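Local coordinates for N-acetylmuramoyl-L-alanine amidase XlyA (PDB 3RDR), which hydrolyses, as a zinc amidase whose catalytic domain is described here, the bond between N-acetylmuramoyl and L-amino acid residues in cell-wall glycopeptides, at residues P26-V31 with L127-P132; T30-A35 with G94-E99; A81-G86 with K134-K139. All blocks are in the same frame, centred on the assembly; numbering follows the deposited sequence.

Contact 1 of 3, residues P26-V31 with L127-P132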
ATOM      1  N   PRO A  26       1.864 -13.706   0.703  1.00 25.17           N
ATOM      2  CA  PRO A  26       2.499 -12.681  -0.136  1.00 25.35           C
ATOM      3  C   PRO A  26       3.900 -12.967  -0.674  1.00 24.76           C
ATOM      4  O   PRO A  26       4.836 -13.235   0.077  1.00 25.64           O
ATOM      5  CB  PRO A  26       2.452 -11.435   0.750  1.00 23.48           C
ATOM      6  CG  PRO A  26       2.584 -12.002   2.123  1.00 24.00           C
ATOM      7  CD  PRO A  26       1.660 -13.203   2.075  1.00 24.65           C
ATOM      8  N   LEU A  27       4.022 -12.894  -1.993  1.00 25.36           N
ATOM      9  CA  LEU A  27       5.291 -13.110  -2.678  1.00 25.77           C
ATOM     10  C   LEU A  27       5.775 -11.778  -3.261  1.00 26.22           C
ATOM     11  O   LEU A  27       6.915 -11.669  -3.725  1.00 25.52           O
ATOM     12  CB  LEU A  27       5.109 -14.122  -3.812  1.00 24.97           C
ATOM     13  CG  LEU A  27       4.532 -15.492  -3.441  1.00 27.98           C
ATOM     14  CD1 LEU A  27       4.317 -16.316  -4.708  1.00 26.49           C
ATOM     15  CD2 LEU A  27       5.477 -16.207  -2.480  1.00 25.83           C
ATOM     16  N   TYR A  28       4.899 -10.774  -3.238  1.00 24.75           N
ATOM     17  CA  TYR A  28       5.218  -9.452  -3.771  1.00 25.83           C
ATOM     18  C   TYR A  28       4.745  -8.329  -2.857  1.00 25.55           C
ATOM     19  O   TYR A  28       3.964  -8.543  -1.924  1.00 22.90           O
ATOM     20  CB  TYR A  28       4.545  -9.245  -5.132  1.00 26.32           C
ATOM     21  CG  TYR A  28       4.874 -10.275  -6.185  1.00 31.41           C
ATOM     22  CD1 TYR A  28       5.947 -10.092  -7.060  1.00 32.74           C
ATOM     23  CD2 TYR A  28       4.101 -11.426  -6.321  1.00 30.91           C
ATOM     24  CE1 TYR A  28       6.238 -11.034  -8.051  1.00 35.08           C
ATOM     25  CE2 TYR A  28       4.384 -12.375  -7.303  1.00 35.55           C
ATOM     26  CZ  TYR A  28       5.451 -12.171  -8.166  1.00 35.64           C
ATOM     27  OH  TYR A  28       5.715 -13.096  -9.149  1.00 40.08           O
ATOM     28  N   ILE A  29       5.230  -7.128  -3.155  1.00 25.56           N
ATOM     29  CA  ILE A  29       4.861  -5.914  -2.443  1.00 23.95           C
ATOM     30  C   ILE A  29       4.574  -4.897  -3.546  1.00 23.83           C
ATOM     31  O   ILE A  29       5.451  -4.571  -4.351  1.00 23.51           O
ATOM     32  CB  ILE A  29       6.003  -5.426  -1.538  1.00 25.82           C
ATOM     33  CG1 ILE A  29       6.215  -6.433  -0.404  1.00 26.00           C
ATOM     34  CG2 ILE A  29       5.674  -4.052  -0.963  1.00 25.16           C
ATOM     35  CD1 ILE A  29       7.418  -6.133   0.484  1.00 24.96           C
ATOM     36  N   THR A  30       3.330  -4.428  -3.598  1.00 22.37           N
ATOM     37  CA  THR A  30       2.892  -3.479  -4.614  1.00 20.50           C
ATOM     38  C   THR A  30       2.760  -2.057  -4.061  1.00 22.13           C
ATOM     39  O   THR A  30       2.044  -1.819  -3.090  1.00 22.63           O
ATOM     40  CB  THR A  30       1.549  -3.934  -5.214  1.00 19.27           C
ATOM     41  OG1 THR A  30       1.695  -5.263  -5.739  1.00 19.78           O
ATOM     42  CG2 THR A  30       1.109  -3.004  -6.341  1.00 19.60           C
ATOM     43  N   VAL A  31       3.445  -1.111  -4.698  1.00 22.17           N
ATOM     44  CA  VAL A  31       3.438   0.287  -4.256  1.00 21.64           C
ATOM     45  C   VAL A  31       2.502   1.194  -5.046  1.00 19.68           C
ATOM     46  O   VAL A  31       2.462   1.138  -6.274  1.00 19.64           O
ATOM     47  CB  VAL A  31       4.863   0.880  -4.328  1.00 22.45           C
ATOM     48  CG1 VAL A  31       4.868   2.319  -3.813  1.00 21.76           C
ATOM     49  CG2 VAL A  31       5.817   0.013  -3.523  1.00 20.51           C
ATOM     50  N   LEU A 127      13.896  -7.859  -3.191  1.00 35.99           N
ATOM     51  CA  LEU A 127      13.781  -6.503  -3.711  1.00 34.27           C
ATOM     52  C   LEU A 127      13.202  -6.516  -5.118  1.00 33.39           C
ATOM     53  O   LEU A 127      12.430  -5.628  -5.493  1.00 34.26           O
ATOM     54  CB  LEU A 127      15.152  -5.822  -3.736  1.00 35.38           C
ATOM     55  CG  LEU A 127      15.137  -4.372  -4.236  1.00 35.89           C
ATOM     56  CD1 LEU A 127      14.509  -3.474  -3.177  1.00 33.50           C
ATOM     57  CD2 LEU A 127      16.553  -3.917  -4.548  1.00 35.53           C
ATOM     58  N   ALA A 128      13.584  -7.519  -5.902  1.00 30.40           N
ATOM     59  CA  ALA A 128      13.094  -7.643  -7.267  1.00 29.27           C
ATOM     60  C   ALA A 128      11.570  -7.786  -7.285  1.00 28.87           C
ATOM     61  O   ALA A 128      10.916  -7.424  -8.264  1.00 28.08           O
ATOM     62  CB  ALA A 128      13.742  -8.852  -7.953  1.00 29.30           C
ATOM     63  N   ASN A 129      11.009  -8.308  -6.200  1.00 28.12           N
ATOM     64  CA  ASN A 129       9.567  -8.495  -6.126  1.00 29.09           C
ATOM     65  C   ASN A 129       8.807  -7.315  -5.521  1.00 28.08           C
ATOM     66  O   ASN A 129       7.626  -7.426  -5.197  1.00 26.96           O
ATOM     67  CB  ASN A 129       9.250  -9.801  -5.388  1.00 31.21           C
ATOM     68  CG  ASN A 129       9.379 -11.021  -6.296  1.00 34.27           C
ATOM     69  OD1 ASN A 129      10.136 -11.007  -7.267  1.00 35.46           O
ATOM     70  ND2 ASN A 129       8.645 -12.078  -5.980  1.00 37.63           N
ATOM     71  N   VAL A 130       9.494  -6.190  -5.352  1.00 27.34           N
ATOM     72  CA  VAL A 130       8.848  -4.978  -4.859  1.00 25.77           C
ATOM     73  C   VAL A 130       8.510  -4.281  -6.169  1.00 26.20           C
ATOM     74  O   VAL A 130       9.397  -3.787  -6.866  1.00 27.50           O
ATOM     75  CB  VAL A 130       9.803  -4.099  -4.026  1.00 26.42           C
ATOM     76  CG1 VAL A 130       9.103  -2.804  -3.628  1.00 23.34           C
ATOM     77  CG2 VAL A 130      10.241  -4.854  -2.778  1.00 23.10           C
ATOM     78  N   VAL A 131       7.229  -4.265  -6.517  1.00 24.25           N
ATOM     79  CA  VAL A 131       6.802  -3.681  -7.779  1.00 23.27           C
ATOM     80  C   VAL A 131       5.786  -2.554  -7.682  1.00 23.54           C
ATOM     81  O   VAL A 131       5.127  -2.370  -6.656  1.00 22.85           O
ATOM     82  CB  VAL A 131       6.183  -4.761  -8.691  1.00 23.27           C
ATOM     83  CG1 VAL A 131       7.185  -5.878  -8.943  1.00 24.32           C
ATOM     84  CG2 VAL A 131       4.918  -5.311  -8.045  1.00 21.19           C
ATOM     85  N   PRO A 132       5.653  -1.777  -8.769  1.00 23.75           N
ATOM     86  CA  PRO A 132       4.701  -0.667  -8.812  1.00 23.17           C
ATOM     87  C   PRO A 132       3.373  -1.225  -9.296  1.00 23.83           C
ATOM     88  O   PRO A 132       3.343  -2.242  -9.993  1.00 23.59           O
ATOM     89  CB  PRO A 132       5.323   0.275  -9.835  1.00 21.14           C
ATOM     90  CG  PRO A 132       5.920  -0.693 -10.826  1.00 23.96           C
ATOM     91  CD  PRO A 132       6.574  -1.724  -9.922  1.00 23.15           C
TER
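N129 sets its carboxamide nearly parallel to the Y28 ring, the two planes 12° apart, with ND2 over one face on the CD1-CE1 side, N129 ND2 being 3.3 Å from Y28 CE1. The same nitrogen donates to the backbone: ND2 of N129 is 2.9 Å from L27 O, in a nearly straight bond (170° at the hydrogen) that keeps the acceptor in the amide plane and so fixes the rotation of the amide against the tyrosine. Y28 CG stands anti to its own carbonyl carbon (chi1 -56°), which brings the ring to N129. Beyond this pair the strands run parallel. I29 N donates to N129 O at 3.2 Å, V131 N to I29 O at 2.8 Å, and V31 N to V131 O at 2.9 Å. The side chains alternate: V130 CG1 meets V31 CG2 at 4.3 Å on the face that also carries I29, whereas V131 CG2 lies 4.0 Å from T30 OG1 on the other, where that hydroxyl is bonded to S92. Strand 130-132 is outermost in the sheet, and strand 28-33 separates it from strand 92-97. Helix 105-122 packs on I29, V31 and V130; W136 of helix 133-137 meets Y28 edge-to-face.

Contact 2 of 3, residues T30-A35 with G94-E99. With ZN (zinc ion), chain B.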
ATOM      1  N   THR A  30       3.330  -4.428  -3.598  1.00 22.37           N
ATOM      2  CA  THR A  30       2.892  -3.479  -4.614  1.00 20.50           C
ATOM      3  C   THR A  30       2.760  -2.057  -4.061  1.00 22.13           C
ATOM      4  O   THR A  30       2.044  -1.819  -3.090  1.00 22.63           O
ATOM      5  CB  THR A  30       1.549  -3.934  -5.214  1.00 19.27           C
ATOM      6  OG1 THR A  30       1.695  -5.263  -5.739  1.00 19.78           O
ATOM      7  CG2 THR A  30       1.109  -3.004  -6.341  1.00 19.60           C
ATOM      8  N   VAL A  31       3.445  -1.111  -4.698  1.00 22.17           N
ATOM      9  CA  VAL A  31       3.438   0.287  -4.256  1.00 21.64           C
ATOM     10  C   VAL A  31       2.502   1.194  -5.046  1.00 19.68           C
ATOM     11  O   VAL A  31       2.462   1.138  -6.274  1.00 19.64           O
ATOM     12  CB  VAL A  31       4.863   0.880  -4.328  1.00 22.45           C
ATOM     13  CG1 VAL A  31       4.868   2.319  -3.813  1.00 21.76           C
ATOM     14  CG2 VAL A  31       5.817   0.013  -3.523  1.00 20.51           C
ATOM     15  N   HIS A  32       1.762   2.034  -4.323  1.00 19.03           N
ATOM     16  CA  HIS A  32       0.814   2.978  -4.914  1.00 19.41           C
ATOM     17  C   HIS A  32       1.063   4.389  -4.367  1.00 20.01           C
ATOM     18  O   HIS A  32       1.804   4.575  -3.403  1.00 20.37           O
ATOM     19  CB  HIS A  32      -0.635   2.629  -4.528  1.00 19.35           C
ATOM     20  CG  HIS A  32      -1.051   1.222  -4.832  1.00 20.53           C
ATOM     21  ND1 HIS A  32      -1.841   0.898  -5.913  1.00 18.00           N
ATOM     22  CD2 HIS A  32      -0.856   0.067  -4.152  1.00 19.58           C
ATOM     23  CE1 HIS A  32      -2.121  -0.392  -5.885  1.00 16.66           C
ATOM     24  NE2 HIS A  32      -1.536  -0.920  -4.825  1.00 18.33           N
ATOM     25  N   ASN A  33       0.413   5.366  -4.989  1.00 19.69           N
ATOM     26  CA  ASN A  33       0.447   6.765  -4.563  1.00 20.01           C
ATOM     27  C   ASN A  33      -1.038   7.119  -4.608  1.00 17.65           C
ATOM     28  O   ASN A  33      -1.698   6.848  -5.605  1.00 19.24           O
ATOM     29  CB  ASN A  33       1.232   7.646  -5.548  1.00 19.85           C
ATOM     30  CG  ASN A  33       2.739   7.624  -5.295  1.00 22.45           C
ATOM     31  OD1 ASN A  33       3.513   8.191  -6.067  1.00 22.33           O
ATOM     32  ND2 ASN A  33       3.160   6.977  -4.211  1.00 22.26           N
ATOM     33  N   THR A  34      -1.563   7.707  -3.538  1.00 17.62           N
ATOM     34  CA  THR A  34      -2.988   8.039  -3.466  1.00 17.49           C
ATOM     35  C   THR A  34      -3.517   9.026  -4.510  1.00 20.02           C
ATOM     36  O   THR A  34      -4.710   9.006  -4.827  1.00 18.08           O
ATOM     37  CB  THR A  34      -3.358   8.607  -2.086  1.00 14.72           C
ATOM     38  OG1 THR A  34      -2.682   9.856  -1.894  1.00 17.43           O
ATOM     39  CG2 THR A  34      -2.953   7.640  -0.974  1.00 13.75           C
ATOM     40  N   ALA A  35      -2.640   9.881  -5.039  1.00 18.58           N
ATOM     41  CA  ALA A  35      -3.043  10.899  -6.015  1.00 20.28           C
ATOM     42  C   ALA A  35      -4.092  11.817  -5.375  1.00 20.05           C
ATOM     43  O   ALA A  35      -4.981  12.352  -6.046  1.00 20.87           O
ATOM     44  CB  ALA A  35      -3.609  10.242  -7.286  1.00 19.20           C
ATOM     45  N   GLY A  94      -0.354  -4.650  -0.580  1.00 18.29           N
ATOM     46  CA  GLY A  94      -0.538  -3.337  -1.171  1.00 19.31           C
ATOM     47  C   GLY A  94      -0.217  -2.202  -0.210  1.00 19.65           C
ATOM     48  O   GLY A  94      -0.689  -2.194   0.937  1.00 16.77           O
ATOM     49  N   ILE A  95       0.588  -1.249  -0.678  1.00 17.76           N
ATOM     50  CA  ILE A  95       0.976  -0.088   0.122  1.00 19.70           C
ATOM     51  C   ILE A  95       0.650   1.223  -0.591  1.00 19.96           C
ATOM     52  O   ILE A  95       0.996   1.414  -1.760  1.00 18.87           O
ATOM     53  CB  ILE A  95       2.503  -0.072   0.439  1.00 21.96           C
ATOM     54  CG1 ILE A  95       2.895  -1.296   1.272  1.00 24.09           C
ATOM     55  CG2 ILE A  95       2.858   1.183   1.235  1.00 17.58           C
ATOM     56  CD1 ILE A  95       2.989  -2.567   0.479  1.00 34.26           C
ATOM     57  N   GLU A  96      -0.020   2.127   0.117  1.00 18.35           N
ATOM     58  CA  GLU A  96      -0.355   3.428  -0.449  1.00 17.27           C
ATOM     59  C   GLU A  96       0.481   4.492   0.246  1.00 17.32           C
ATOM     60  O   GLU A  96       0.648   4.456   1.468  1.00 17.99           O
ATOM     61  CB  GLU A  96      -1.845   3.742  -0.256  1.00 15.45           C
ATOM     62  CG  GLU A  96      -2.763   3.147  -1.317  1.00 17.54           C
ATOM     63  CD  GLU A  96      -2.813   3.978  -2.598  1.00 20.11           C
ATOM     64  OE1 GLU A  96      -1.969   4.886  -2.764  1.00 17.75           O
ATOM     65  OE2 GLU A  96      -3.693   3.713  -3.447  1.00 18.80           O
ATOM     66  N   ILE A  97       1.012   5.429  -0.531  1.00 17.12           N
ATOM     67  CA  ILE A  97       1.806   6.523   0.019  1.00 17.53           C
ATOM     68  C   ILE A  97       1.010   7.803  -0.208  1.00 17.21           C
ATOM     69  O   ILE A  97       0.634   8.115  -1.335  1.00 17.24           O
ATOM     70  CB  ILE A  97       3.183   6.632  -0.673  1.00 18.88           C
ATOM     71  CG1 ILE A  97       3.970   5.335  -0.464  1.00 17.64           C
ATOM     72  CG2 ILE A  97       3.978   7.802  -0.081  1.00 15.28           C
ATOM     73  CD1 ILE A  97       5.344   5.334  -1.120  1.00 20.42           C
ATOM     74  N   CYS A  98       0.745   8.533   0.872  1.00 18.15           N
ATOM     75  CA  CYS A  98      -0.040   9.764   0.804  1.00 18.36           C
ATOM     76  C   CYS A  98       0.668  10.960   0.161  1.00 19.11           C
ATOM     77  O   CYS A  98       1.898  11.035   0.133  1.00 17.78           O
ATOM     78  CB  CYS A  98      -0.512  10.151   2.210  1.00 17.25           C
ATOM     79  SG  CYS A  98      -1.621   8.937   3.004  1.00 19.29           S
ATOM     80  N   GLU A  99      -0.140  11.888  -0.346  1.00 18.60           N
ATOM     81  CA  GLU A  99       0.344  13.101  -0.993  1.00 20.37           C
ATOM     82  C   GLU A  99      -0.329  14.333  -0.381  1.00 21.17           C
ATOM     83  O   GLU A  99      -0.319  15.407  -0.985  1.00 19.59           O
ATOM     84  CB  GLU A  99       0.020  13.067  -2.492  1.00 20.88           C
ATOM     85  CG  GLU A  99       0.662  11.925  -3.280  1.00 22.85           C
ATOM     86  CD  GLU A  99       0.295  11.967  -4.756  1.00 23.83           C
ATOM     87  OE1 GLU A  99       0.361  13.063  -5.348  1.00 24.77           O
ATOM     88  OE2 GLU A  99      -0.053  10.911  -5.327  1.00 23.06           O
TER
HETATM   89 ZN    ZN B 190      -2.305   2.183  -7.672  1.00 33.73          ZN
HETATM   90  O   HOH W   1      -3.899   5.124  -5.696  1.00 24.51           O
HETATM   91  O   HOH W   2      -3.144  11.507   0.141  1.00 16.87           O
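Zinc-ligand H32 sits on strand 28-33, inside the sheet of this T7-lysozyme-fold amidase, paired in parallel with strand 92-97 and with E96 beside it on the same face of the sheet. H32 ND1 binds the zinc at 2.2 Å; H133 and C141 are further ligands, and H32 NE2 is hydrogen-bonded to H80. The E96 chain bends at chi2 (-81°), folding its carboxylate across the root of the imidazole: E96 OE1 is 3.2 Å from H32 CB, with the carboxylate and ring planes 30° apart. E96 OE2 accepts from a water, 2.7 Å away, which also donates to N33 O. The CD2 edge of the ring runs along the backbone of I95, whose O accepts from H32 N at 2.7 Å. I95 N in turn donates to T30 O. H32 O is held twice, by I97 N at 3.1 Å and by N33 ND2 at 2.9 Å, from opposite faces of its carbonyl plane. The N33 amide thus turns back on its own strand, side by side with I97, and its OD1 accepts from the backbone of K144. Past the strand, T34 N donates to I97 O, T34 OG1 and E99 N share a second water, and A35 N meets E99 OE2 at 2.8 Å from above the carboxylate plane (57° out of it). E99 OE1 forms a salt bridge with R143. Backbone bonds at H32 N and O, with H80 at the far ring nitrogen, therefore leave ND1 directed at the metal in a fixed setting. N33 and E99 act farther out, tying the end of the strand pair to the segment that follows zinc-ligand C141.

Contact 3 of 3, residues A81-G86 with K134-K139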
ATOM      1  N   ALA A  81      -4.619  -4.107  -7.182  1.00 24.72           N
ATOM      2  CA  ALA A  81      -3.721  -4.228  -8.329  1.00 26.12           C
ATOM      3  C   ALA A  81      -4.396  -4.198  -9.699  1.00 27.92           C
ATOM      4  O   ALA A  81      -3.735  -3.966 -10.711  1.00 28.01           O
ATOM      5  CB  ALA A  81      -2.882  -5.497  -8.189  1.00 25.32           C
ATOM      6  N   GLY A  82      -5.703  -4.447  -9.732  1.00 29.24           N
ATOM      7  CA  GLY A  82      -6.431  -4.425 -10.989  1.00 29.10           C
ATOM      8  C   GLY A  82      -6.145  -5.570 -11.944  1.00 30.46           C
ATOM      9  O   GLY A  82      -6.352  -5.434 -13.151  1.00 30.30           O
ATOM     10  N   ASP A  83      -5.679  -6.702 -11.425  1.00 28.91           N
ATOM     11  CA  ASP A  83      -5.392  -7.840 -12.288  1.00 27.79           C
ATOM     12  C   ASP A  83      -6.246  -9.062 -11.940  1.00 28.44           C
ATOM     13  O   ASP A  83      -5.800 -10.201 -12.061  1.00 28.22           O
ATOM     14  CB  ASP A  83      -3.898  -8.185 -12.229  1.00 27.26           C
ATOM     15  CG  ASP A  83      -3.452  -8.677 -10.861  1.00 27.36           C
ATOM     16  OD1 ASP A  83      -4.108  -8.350  -9.845  1.00 26.08           O
ATOM     17  OD2 ASP A  83      -2.424  -9.387 -10.806  1.00 26.11           O
ATOM     18  N   GLY A  84      -7.482  -8.807 -11.520  1.00 28.79           N
ATOM     19  CA  GLY A  84      -8.393  -9.882 -11.167  1.00 30.17           C
ATOM     20  C   GLY A  84      -7.864 -10.778 -10.060  1.00 31.32           C
ATOM     21  O   GLY A  84      -7.614 -10.323  -8.940  1.00 30.99           O
ATOM     22  N   ASN A  85      -7.687 -12.057 -10.377  1.00 29.98           N
ATOM     23  CA  ASN A  85      -7.184 -13.021  -9.411  1.00 30.88           C
ATOM     24  C   ASN A  85      -5.705 -13.305  -9.626  1.00 29.20           C
ATOM     25  O   ASN A  85      -5.198 -14.339  -9.198  1.00 29.07           O
ATOM     26  CB  ASN A  85      -7.989 -14.319  -9.496  1.00 32.50           C
ATOM     27  CG  ASN A  85      -9.318 -14.226  -8.771  1.00 35.11           C
ATOM     28  OD1 ASN A  85     -10.292 -14.874  -9.148  1.00 36.39           O
ATOM     29  ND2 ASN A  85      -9.357 -13.426  -7.711  1.00 35.04           N
ATOM     30  N   GLY A  86      -5.021 -12.377 -10.292  1.00 28.77           N
ATOM     31  CA  GLY A  86      -3.597 -12.524 -10.539  1.00 25.18           C
ATOM     32  C   GLY A  86      -2.813 -12.289  -9.258  1.00 25.24           C
ATOM     33  O   GLY A  86      -3.397 -11.996  -8.215  1.00 25.37           O
ATOM     34  N   LYS A 134       1.700  -0.333 -11.567  1.00 24.90           N
ATOM     35  CA  LYS A 134       1.798  -0.390 -13.025  1.00 25.80           C
ATOM     36  C   LYS A 134       2.191  -1.766 -13.558  1.00 25.76           C
ATOM     37  O   LYS A 134       1.692  -2.204 -14.593  1.00 25.24           O
ATOM     38  CB  LYS A 134       2.801   0.657 -13.520  1.00 24.93           C
ATOM     39  CG  LYS A 134       2.900   0.753 -15.034  1.00 25.38           C
ATOM     40  CD  LYS A 134       3.814   1.899 -15.453  1.00 26.54           C
ATOM     41  CE  LYS A 134       3.889   2.040 -16.978  1.00 26.79           C
ATOM     42  NZ  LYS A 134       4.761   3.193 -17.357  1.00 28.73           N
ATOM     43  N   TYR A 135       3.087  -2.438 -12.848  1.00 27.02           N
ATOM     44  CA  TYR A 135       3.551  -3.763 -13.241  1.00 29.36           C
ATOM     45  C   TYR A 135       2.399  -4.733 -13.511  1.00 29.61           C
ATOM     46  O   TYR A 135       2.431  -5.498 -14.479  1.00 29.35           O
ATOM     47  CB  TYR A 135       4.447  -4.336 -12.144  1.00 31.03           C
ATOM     48  CG  TYR A 135       5.002  -5.708 -12.448  1.00 33.93           C
ATOM     49  CD1 TYR A 135       5.975  -5.887 -13.433  1.00 36.39           C
ATOM     50  CD2 TYR A 135       4.562  -6.828 -11.743  1.00 35.00           C
ATOM     51  CE1 TYR A 135       6.498  -7.153 -13.706  1.00 37.12           C
ATOM     52  CE2 TYR A 135       5.075  -8.096 -12.004  1.00 35.89           C
ATOM     53  CZ  TYR A 135       6.042  -8.251 -12.985  1.00 38.63           C
ATOM     54  OH  TYR A 135       6.559  -9.502 -13.235  1.00 39.79           O
ATOM     55  N   TRP A 136       1.377  -4.686 -12.659  1.00 28.58           N
ATOM     56  CA  TRP A 136       0.218  -5.574 -12.778  1.00 28.32           C
ATOM     57  C   TRP A 136      -0.877  -5.104 -13.733  1.00 29.80           C
ATOM     58  O   TRP A 136      -1.613  -5.920 -14.289  1.00 30.56           O
ATOM     59  CB  TRP A 136      -0.437  -5.778 -11.405  1.00 25.25           C
ATOM     60  CG  TRP A 136       0.489  -6.222 -10.317  1.00 23.79           C
ATOM     61  CD1 TRP A 136       0.799  -5.538  -9.175  1.00 23.51           C
ATOM     62  CD2 TRP A 136       1.200  -7.464 -10.247  1.00 24.83           C
ATOM     63  NE1 TRP A 136       1.658  -6.280  -8.393  1.00 21.99           N
ATOM     64  CE2 TRP A 136       1.920  -7.466  -9.029  1.00 24.38           C
ATOM     65  CE3 TRP A 136       1.298  -8.576 -11.096  1.00 25.88           C
ATOM     66  CZ2 TRP A 136       2.728  -8.540  -8.637  1.00 24.29           C
ATOM     67  CZ3 TRP A 136       2.104  -9.649 -10.705  1.00 25.51           C
ATOM     68  CH2 TRP A 136       2.806  -9.620  -9.486  1.00 26.47           C
ATOM     69  N   SER A 137      -0.996  -3.797 -13.932  1.00 31.20           N
ATOM     70  CA  SER A 137      -2.074  -3.295 -14.772  1.00 32.56           C
ATOM     71  C   SER A 137      -1.700  -2.263 -15.826  1.00 31.92           C
ATOM     72  O   SER A 137      -2.546  -1.870 -16.621  1.00 29.75           O
ATOM     73  CB  SER A 137      -3.155  -2.692 -13.874  1.00 33.90           C
ATOM     74  OG  SER A 137      -2.622  -1.579 -13.172  1.00 34.15           O
ATOM     75  N   GLY A 138      -0.452  -1.810 -15.826  1.00 32.59           N
ATOM     76  CA  GLY A 138      -0.052  -0.816 -16.802  1.00 34.18           C
ATOM     77  C   GLY A 138      -0.563   0.566 -16.434  1.00 35.72           C
ATOM     78  O   GLY A 138      -0.353   1.533 -17.167  1.00 36.61           O
ATOM     79  N   LYS A 139      -1.236   0.666 -15.292  1.00 34.64           N
ATOM     80  CA  LYS A 139      -1.760   1.947 -14.834  1.00 34.76           C
ATOM     81  C   LYS A 139      -0.596   2.833 -14.396  1.00 33.35           C
ATOM     82  O   LYS A 139       0.418   2.341 -13.903  1.00 31.86           O
ATOM     83  CB  LYS A 139      -2.731   1.734 -13.671  1.00 36.86           C
ATOM     84  CG  LYS A 139      -3.392   3.003 -13.162  1.00 41.03           C
ATOM     85  CD  LYS A 139      -4.501   2.688 -12.159  1.00 44.57           C
ATOM     86  CE  LYS A 139      -5.656   1.951 -12.822  1.00 46.45           C
ATOM     87  NZ  LYS A 139      -6.734   1.595 -11.852  1.00 49.86           N
TER
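Y135 turns its edge onto one face of the W136 indole, CD2 of Y135 lying 3.6 Å above the W136 ring plane and over its centre; from the other side of that plane A81 CB and D83 OD2 approach obliquely. A81 CB touches the five-membered ring, 3.8 Å from W136 CD1. D83 reaches the benzo part, where OD2 lies 3.8 Å from W136 CE3. The carboxylate and indole planes are 43° apart, and the two side chains lie alongside each other, pointing the same way. D83 CG is wedged between the backbone N and the carbonyl carbon (chi1 66°), which sends the carboxylate in beside helix 87-90: OD2 accepts from G88 N and OD1 from N89 N. A type II' turn from D83 to G86, closed by G86 N donating to D83 O at 2.9 Å, leads the chain into that helix. Next to the indole, S137 CB packs at 3.5 Å from A81 O, with no hydrogen bond spanning the two segments. A81 O also receives a weak hydrogen bond from NE2 of zinc-ligand H133. Next to CD1, on the pyrrole edge, W136 NE1 donates to T30 OG1. Across the segments the contact is thus one of shape, an alanine methyl and a carboxylate against a tryptophan, while the D83 carboxylate and W136 NE1 find their hydrogen bonds outside the two segments. With two amides at the start of helix 87-90 bound to D83, its negative charge is probably stabilised there, and through its weak bond to H133 the A81 carbonyl probably acts in the second shell of the metal.

Overall arrangement
Strand 28-33 lies between the partners of contacts 1 and 2, which share T30 and V31; their centres are about 13 Å apart, and they touch where I29 CG2 meets I95 CD1 at 3.4 Å. Contact 3 joins both through W136, whose NE1 is 2.8 Å from T30 OG1 and 3.4 Å from V131 CG2. Strand 130-132 of contact 1 leads straight into helix 133-137 of contact 3, with zinc-ligand H133 at the junction. Contact 2 supplies H32 to the metal directly, whereas the nearest side-chain atoms of T30 and S137 are about 6 and 7 Å from the zinc. The three contacts thus adjoin one zinc site.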